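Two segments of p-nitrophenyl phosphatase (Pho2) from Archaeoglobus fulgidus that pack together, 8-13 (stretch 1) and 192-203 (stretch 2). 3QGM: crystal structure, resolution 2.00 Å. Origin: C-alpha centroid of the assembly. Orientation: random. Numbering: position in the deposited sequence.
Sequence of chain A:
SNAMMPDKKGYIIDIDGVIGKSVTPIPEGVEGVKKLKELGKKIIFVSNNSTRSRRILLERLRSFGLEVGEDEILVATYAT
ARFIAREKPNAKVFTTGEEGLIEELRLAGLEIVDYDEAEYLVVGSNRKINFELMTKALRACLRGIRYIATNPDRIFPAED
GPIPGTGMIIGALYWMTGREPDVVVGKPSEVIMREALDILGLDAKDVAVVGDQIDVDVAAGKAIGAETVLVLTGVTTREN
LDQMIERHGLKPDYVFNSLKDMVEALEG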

ATOM      1  N   LYS A   8       9.208   3.487 -39.987  1.00 48.50           N
ATOM      2  CA  LYS A   8      10.078   4.329 -39.198  1.00 46.19           C
ATOM      3  C   LYS A   8      11.523   3.891 -39.299  1.00 44.49           C
ATOM      4  O   LYS A   8      11.832   2.764 -39.673  1.00 43.31           O
ATOM      5  N   LYS A   9      12.406   4.799 -38.931  1.00 43.37           N
ATOM      6  CA  LYS A   9      13.827   4.481 -38.777  1.00 42.76           C
ATOM      7  C   LYS A   9      14.046   3.520 -37.613  1.00 40.47           C
ATOM      8  O   LYS A   9      14.880   2.608 -37.695  1.00 40.09           O
ATOM      9  N   GLY A  10      13.298   3.720 -36.532  1.00 39.43           N
ATOM     10  CA  GLY A  10      13.455   2.894 -35.330  1.00 37.70           C
ATOM     11  C   GLY A  10      12.186   2.477 -34.618  1.00 36.22           C
ATOM     12  O   GLY A  10      11.116   3.058 -34.800  1.00 34.43           O
ATOM     13  N   TYR A  11      12.340   1.464 -33.778  1.00 34.56           N
ATOM     14  CA  TYR A  11      11.228   0.840 -33.056  1.00 33.72           C
ATOM     15  C   TYR A  11      11.634   0.614 -31.600  1.00 32.08           C
ATOM     16  O   TYR A  11      12.665   0.044 -31.318  1.00 31.89           O
ATOM     17  N   ILE A  12      10.813   1.105 -30.696  1.00 30.90           N
ATOM     18  CA  ILE A  12      10.934   0.843 -29.268  1.00 29.18           C
ATOM     19  C   ILE A  12       9.940  -0.272 -29.022  1.00 28.59           C
ATOM     20  O   ILE A  12       8.723  -0.062 -29.166  1.00 27.22           O
ATOM     21  N   ILE A  13      10.475  -1.463 -28.710  1.00 27.37           N
ATOM     22  CA  ILE A  13       9.660  -2.691 -28.636  1.00 27.25           C
ATOM     23  C   ILE A  13       9.560  -3.232 -27.210  1.00 26.68           C
ATOM     24  O   ILE A  13      10.538  -3.546 -26.546  1.00 24.49           O
ATOM     25  N   ILE A 192      12.367   6.530 -19.015  1.00 28.62           N
ATOM     26  CA  ILE A 192      12.927   5.395 -19.785  1.00 27.29           C
ATOM     27  C   ILE A 192      12.818   5.636 -21.315  1.00 28.00           C
ATOM     28  O   ILE A 192      13.765   5.319 -22.087  1.00 27.54           O
HETATM   29  N   MSE A 193      11.754   6.308 -21.721  1.00 27.71           N
HETATM   30  CA  MSE A 193      11.502   6.581 -23.124  1.00 30.69           C
HETATM   31  C   MSE A 193      12.533   7.545 -23.786  1.00 32.78           C
HETATM   32  O   MSE A 193      13.003   7.293 -24.909  1.00 33.68           O
ATOM     33  N   ARG A 194      12.901   8.614 -23.083  1.00 34.91           N
ATOM     34  CA  ARG A 194      13.898   9.533 -23.573  1.00 36.35           C
ATOM     35  C   ARG A 194      15.267   8.860 -23.553  1.00 35.94           C
ATOM     36  O   ARG A 194      16.099   9.132 -24.424  1.00 34.59           O
ATOM     37  N   GLU A 195      15.491   7.933 -22.619  1.00 34.64           N
ATOM     38  CA  GLU A 195      16.753   7.202 -22.651  1.00 34.36           C
ATOM     39  C   GLU A 195      16.815   6.343 -23.912  1.00 33.64           C
ATOM     40  O   GLU A 195      17.880   6.237 -24.530  1.00 32.97           O
ATOM     41  N   ALA A 196      15.689   5.737 -24.279  1.00 31.99           N
ATOM     42  CA  ALA A 196      15.651   4.837 -25.428  1.00 31.95           C
ATOM     43  C   ALA A 196      15.887   5.594 -26.748  1.00 33.04           C
ATOM     44  O   ALA A 196      16.614   5.111 -27.627  1.00 33.61           O
ATOM     45  N   LEU A 197      15.261   6.760 -26.869  1.00 33.60           N
ATOM     46  CA  LEU A 197      15.517   7.702 -27.984  1.00 34.79           C
ATOM     47  C   LEU A 197      17.008   8.106 -28.138  1.00 36.80           C
ATOM     48  O   LEU A 197      17.583   8.002 -29.228  1.00 36.31           O
ATOM     49  N   ASP A 198      17.606   8.528 -27.027  1.00 38.24           N
ATOM     50  CA  ASP A 198      19.016   8.860 -26.938  1.00 40.31           C
ATOM     51  C   ASP A 198      19.883   7.681 -27.399  1.00 40.54           C
ATOM     52  O   ASP A 198      20.813   7.840 -28.194  1.00 41.22           O
ATOM     53  N   ILE A 199      19.579   6.486 -26.898  1.00 40.05           N
ATOM     54  CA  ILE A 199      20.290   5.282 -27.326  1.00 39.37           C
ATOM     55  C   ILE A 199      20.101   5.093 -28.831  1.00 39.51           C
ATOM     56  O   ILE A 199      21.069   4.892 -29.540  1.00 40.14           O
ATOM     57  N   LEU A 200      18.870   5.195 -29.320  1.00 38.62           N
ATOM     58  CA  LEU A 200      18.598   5.002 -30.738  1.00 39.04           C
ATOM     59  C   LEU A 200      19.311   6.079 -31.576  1.00 40.09           C
ATOM     60  O   LEU A 200      19.658   5.851 -32.718  1.00 39.40           O
ATOM     61  N   GLY A 201      19.507   7.252 -30.980  1.00 41.49           N
ATOM     62  CA  GLY A 201      19.976   8.437 -31.702  1.00 42.69           C
ATOM     63  C   GLY A 201      18.907   8.883 -32.683  1.00 43.67           C
ATOM     64  O   GLY A 201      19.215   9.230 -33.828  1.00 42.46           O
ATOM     65  N   LEU A 202      17.633   8.796 -32.274  1.00 43.29           N
ATOM     66  CA  LEU A 202      16.531   9.156 -33.184  1.00 44.08           C
ATOM     67  C   LEU A 202      15.586  10.095 -32.500  1.00 44.30           C
ATOM     68  O   LEU A 202      15.422  10.057 -31.302  1.00 44.21           O
ATOM     69  N   ASP A 203      14.988  10.973 -33.290  1.00 46.26           N
ATOM     70  CA  ASP A 203      13.876  11.795 -32.851  1.00 46.00           C
ATOM     71  C   ASP A 203      12.619  10.936 -32.838  1.00 44.71           C
ATOM     72  O   ASP A 203      12.477   9.998 -33.632  1.00 43.70           O
TER

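This is a small, apolar contact in which one strand residue, Ile12, packs against a face of a helix, and Leu202 just beyond the helix covers the start of the strand. No hydrogen bond crosses between the stretches. Strand 10-13 and helix 192-200 run roughly antiparallel, at 144°, with their axes 9.8 Å apart at closest approach. In register, Gly10 lies nearest Leu200 and Ile12 nearest Ala196, by their CA atoms.

Ile12 points toward the helix and has the largest covered area. Its rotamer is m, t. Ile12 CD1 lies 3.8 Å from Ala196 CB and 4.3 Å from Leu197 CD2. Ile12 CG1 is 3.9 Å from Leu200 CD1, and Ile12 CG2 is 3.8 Å from Met193 CE. Ala196 and Leu200 (m, t) point toward the strand. Met193, a selenomethionine, and Leu197 (m, t) start sideways, but their ends come nearer. The m, m, m rotamer of Met193 carries its methyl to Ile12.

Gly201 follows the helix with positive phi, a conformation that favours glycine. Leu202 then points back toward the strand in an m, t rotamer. Leu202 CD1 sits 3.4 Å from Gly10 N and 3.8 Å from Lys9 CB. Gly10 leaves the room this methyl needs: an ideal CB there would point toward stretch 2 and lie 2.5 Å from Leu202 CD1, a clash. Lys9 begins toward stretch 2, but its end leads away; its closest atom to Leu202 CD1 is Lys9 CB, and Lys9 CD also lies 4.2 Å from Leu202 CD2.

Tyr11 (chi1 m) points away from the helix. Its hydroxyl accepts a hydrogen bond within stretch 1, with Lys8 N 3.1 Å from Tyr11 OH. Arg194 also points away, and the carboxylate of Glu195 is hydrogen-bonded elsewhere in the structure.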

ATOM      1  CB  LYS A   8       9.667   4.290 -37.730  1.00 45.00           C
ATOM      2  CG  LYS A   8       8.180   4.094 -37.433  1.00 45.51           C
ATOM      3  CD  LYS A   8       7.287   5.198 -37.922  1.00 46.17           C
ATOM      4  CE  LYS A   8       7.645   6.541 -37.339  1.00 46.09           C
ATOM      5  NZ  LYS A   8       6.514   7.502 -37.465  1.00 46.61           N
ATOM      6  CB  LYS A   9      14.655   5.762 -38.566  1.00 42.81           C
ATOM      7  CG  LYS A   9      14.964   6.461 -39.894  1.00 44.98           C
ATOM      8  CD  LYS A   9      15.575   7.863 -39.745  1.00 45.33           C
ATOM      9  CE  LYS A   9      15.484   8.628 -41.120  1.00 46.16           C
ATOM     10  NZ  LYS A   9      16.344   9.848 -41.157  1.00 48.20           N
ATOM     11  CB  TYR A  11      10.852  -0.481 -33.727  1.00 33.60           C
ATOM     12  CG  TYR A  11      10.304  -0.235 -35.102  1.00 36.48           C
ATOM     13  CD1 TYR A  11       8.938  -0.050 -35.301  1.00 35.82           C
ATOM     14  CD2 TYR A  11      11.143  -0.098 -36.189  1.00 36.84           C
ATOM     15  CE1 TYR A  11       8.431   0.228 -36.540  1.00 37.23           C
ATOM     16  CE2 TYR A  11      10.630   0.207 -37.451  1.00 37.22           C
ATOM     17  CZ  TYR A  11       9.276   0.371 -37.617  1.00 38.19           C
ATOM     18  OH  TYR A  11       8.739   0.674 -38.867  1.00 40.71           O
ATOM     19  CB  ILE A  12      10.585   2.067 -28.431  1.00 28.87           C
ATOM     20  CG1 ILE A  12      11.675   3.117 -28.671  1.00 28.16           C
ATOM     21  CG2 ILE A  12      10.481   1.667 -26.926  1.00 28.84           C
ATOM     22  CD1 ILE A  12      11.493   4.444 -27.928  1.00 28.80           C
ATOM     23  CB  ILE A  13      10.100  -3.755 -29.647  1.00 27.40           C
ATOM     24  CG1 ILE A  13      10.109  -3.165 -31.072  1.00 27.67           C
ATOM     25  CG2 ILE A  13       9.139  -4.922 -29.614  1.00 24.76           C
ATOM     26  CD1 ILE A  13      10.568  -4.166 -32.164  1.00 30.55           C
ATOM     27  CB  ILE A 192      12.329   4.043 -19.354  1.00 27.44           C
ATOM     28  CG1 ILE A 192      13.146   2.880 -19.923  1.00 25.38           C
ATOM     29  CG2 ILE A 192      10.862   3.957 -19.738  1.00 23.00           C
ATOM     30  CD1 ILE A 192      12.846   1.557 -19.250  1.00 20.78           C
HETATM   31  CB  MSE A 193      10.045   7.070 -23.295  1.00 30.34           C
HETATM   32  CG  MSE A 193       9.035   5.980 -22.857  1.00 26.58           C
HETATM   33 SE   MSE A 193       9.224   4.202 -23.705  0.60 25.94          SE
HETATM   34  CE  MSE A 193       8.536   4.553 -25.508  1.00 24.22           C
ATOM     35  CB  ARG A 194      13.866  10.869 -22.804  1.00 38.10           C
ATOM     36  CG  ARG A 194      12.506  11.567 -23.024  1.00 41.65           C
ATOM     37  CD  ARG A 194      12.416  13.068 -22.645  1.00 47.94           C
ATOM     38  NE  ARG A 194      11.025  13.546 -22.794  1.00 49.71           N
ATOM     39  CZ  ARG A 194      10.404  13.753 -23.963  1.00 54.02           C
ATOM     40  NH1 ARG A 194       9.131  14.147 -23.966  1.00 54.63           N
ATOM     41  NH2 ARG A 194      11.036  13.573 -25.141  1.00 55.20           N
ATOM     42  CB  GLU A 195      16.998   6.355 -21.402  1.00 34.24           C
ATOM     43  CG  GLU A 195      18.289   5.514 -21.439  1.00 36.09           C
ATOM     44  CD  GLU A 195      19.581   6.345 -21.380  1.00 41.30           C
ATOM     45  OE1 GLU A 195      19.506   7.586 -21.238  1.00 43.80           O
ATOM     46  OE2 GLU A 195      20.676   5.756 -21.471  1.00 41.73           O
ATOM     47  CB  ALA A 196      14.333   4.060 -25.491  1.00 29.95           C
ATOM     48  CB  LEU A 197      14.671   8.948 -27.790  1.00 34.47           C
ATOM     49  CG  LEU A 197      13.180   8.785 -28.021  1.00 32.31           C
ATOM     50  CD1 LEU A 197      12.472  10.143 -27.948  1.00 33.51           C
ATOM     51  CD2 LEU A 197      12.916   8.175 -29.384  1.00 32.95           C
ATOM     52  CB  ASP A 198      19.359   9.231 -25.477  1.00 41.53           C
ATOM     53  CG  ASP A 198      20.663  10.039 -25.357  1.00 45.09           C
ATOM     54  OD1 ASP A 198      21.735   9.477 -25.620  1.00 46.53           O
ATOM     55  OD2 ASP A 198      20.598  11.243 -24.985  1.00 53.65           O
ATOM     56  CB  ILE A 199      19.841   4.022 -26.518  1.00 39.00           C
ATOM     57  CG1 ILE A 199      20.387   4.117 -25.072  1.00 37.62           C
ATOM     58  CG2 ILE A 199      20.315   2.708 -27.207  1.00 38.64           C
ATOM     59  CD1 ILE A 199      19.793   3.105 -24.109  1.00 33.48           C
ATOM     60  CB  LEU A 200      17.091   5.046 -31.023  1.00 38.66           C
ATOM     61  CG  LEU A 200      16.244   3.803 -30.680  1.00 36.20           C
ATOM     62  CD1 LEU A 200      14.770   4.128 -30.760  1.00 30.71           C
ATOM     63  CD2 LEU A 200      16.591   2.606 -31.569  1.00 36.49           C
ATOM     64  CB  LEU A 202      15.761   7.923 -33.712  1.00 43.70           C
ATOM     65  CG  LEU A 202      16.502   6.895 -34.579  1.00 44.68           C
ATOM     66  CD1 LEU A 202      15.608   5.707 -34.930  1.00 42.17           C
ATOM     67  CD2 LEU A 202      17.113   7.514 -35.872  1.00 45.11           C
ATOM     68  CB  ASP A 203      13.686  12.935 -33.844  1.00 48.01           C
ATOM     69  CG  ASP A 203      12.637  13.958 -33.384  1.00 50.31           C
ATOM     70  OD1 ASP A 203      11.412  13.708 -33.545  1.00 51.91           O
ATOM     71  OD2 ASP A 203      13.056  15.021 -32.866  1.00 54.68           O
TER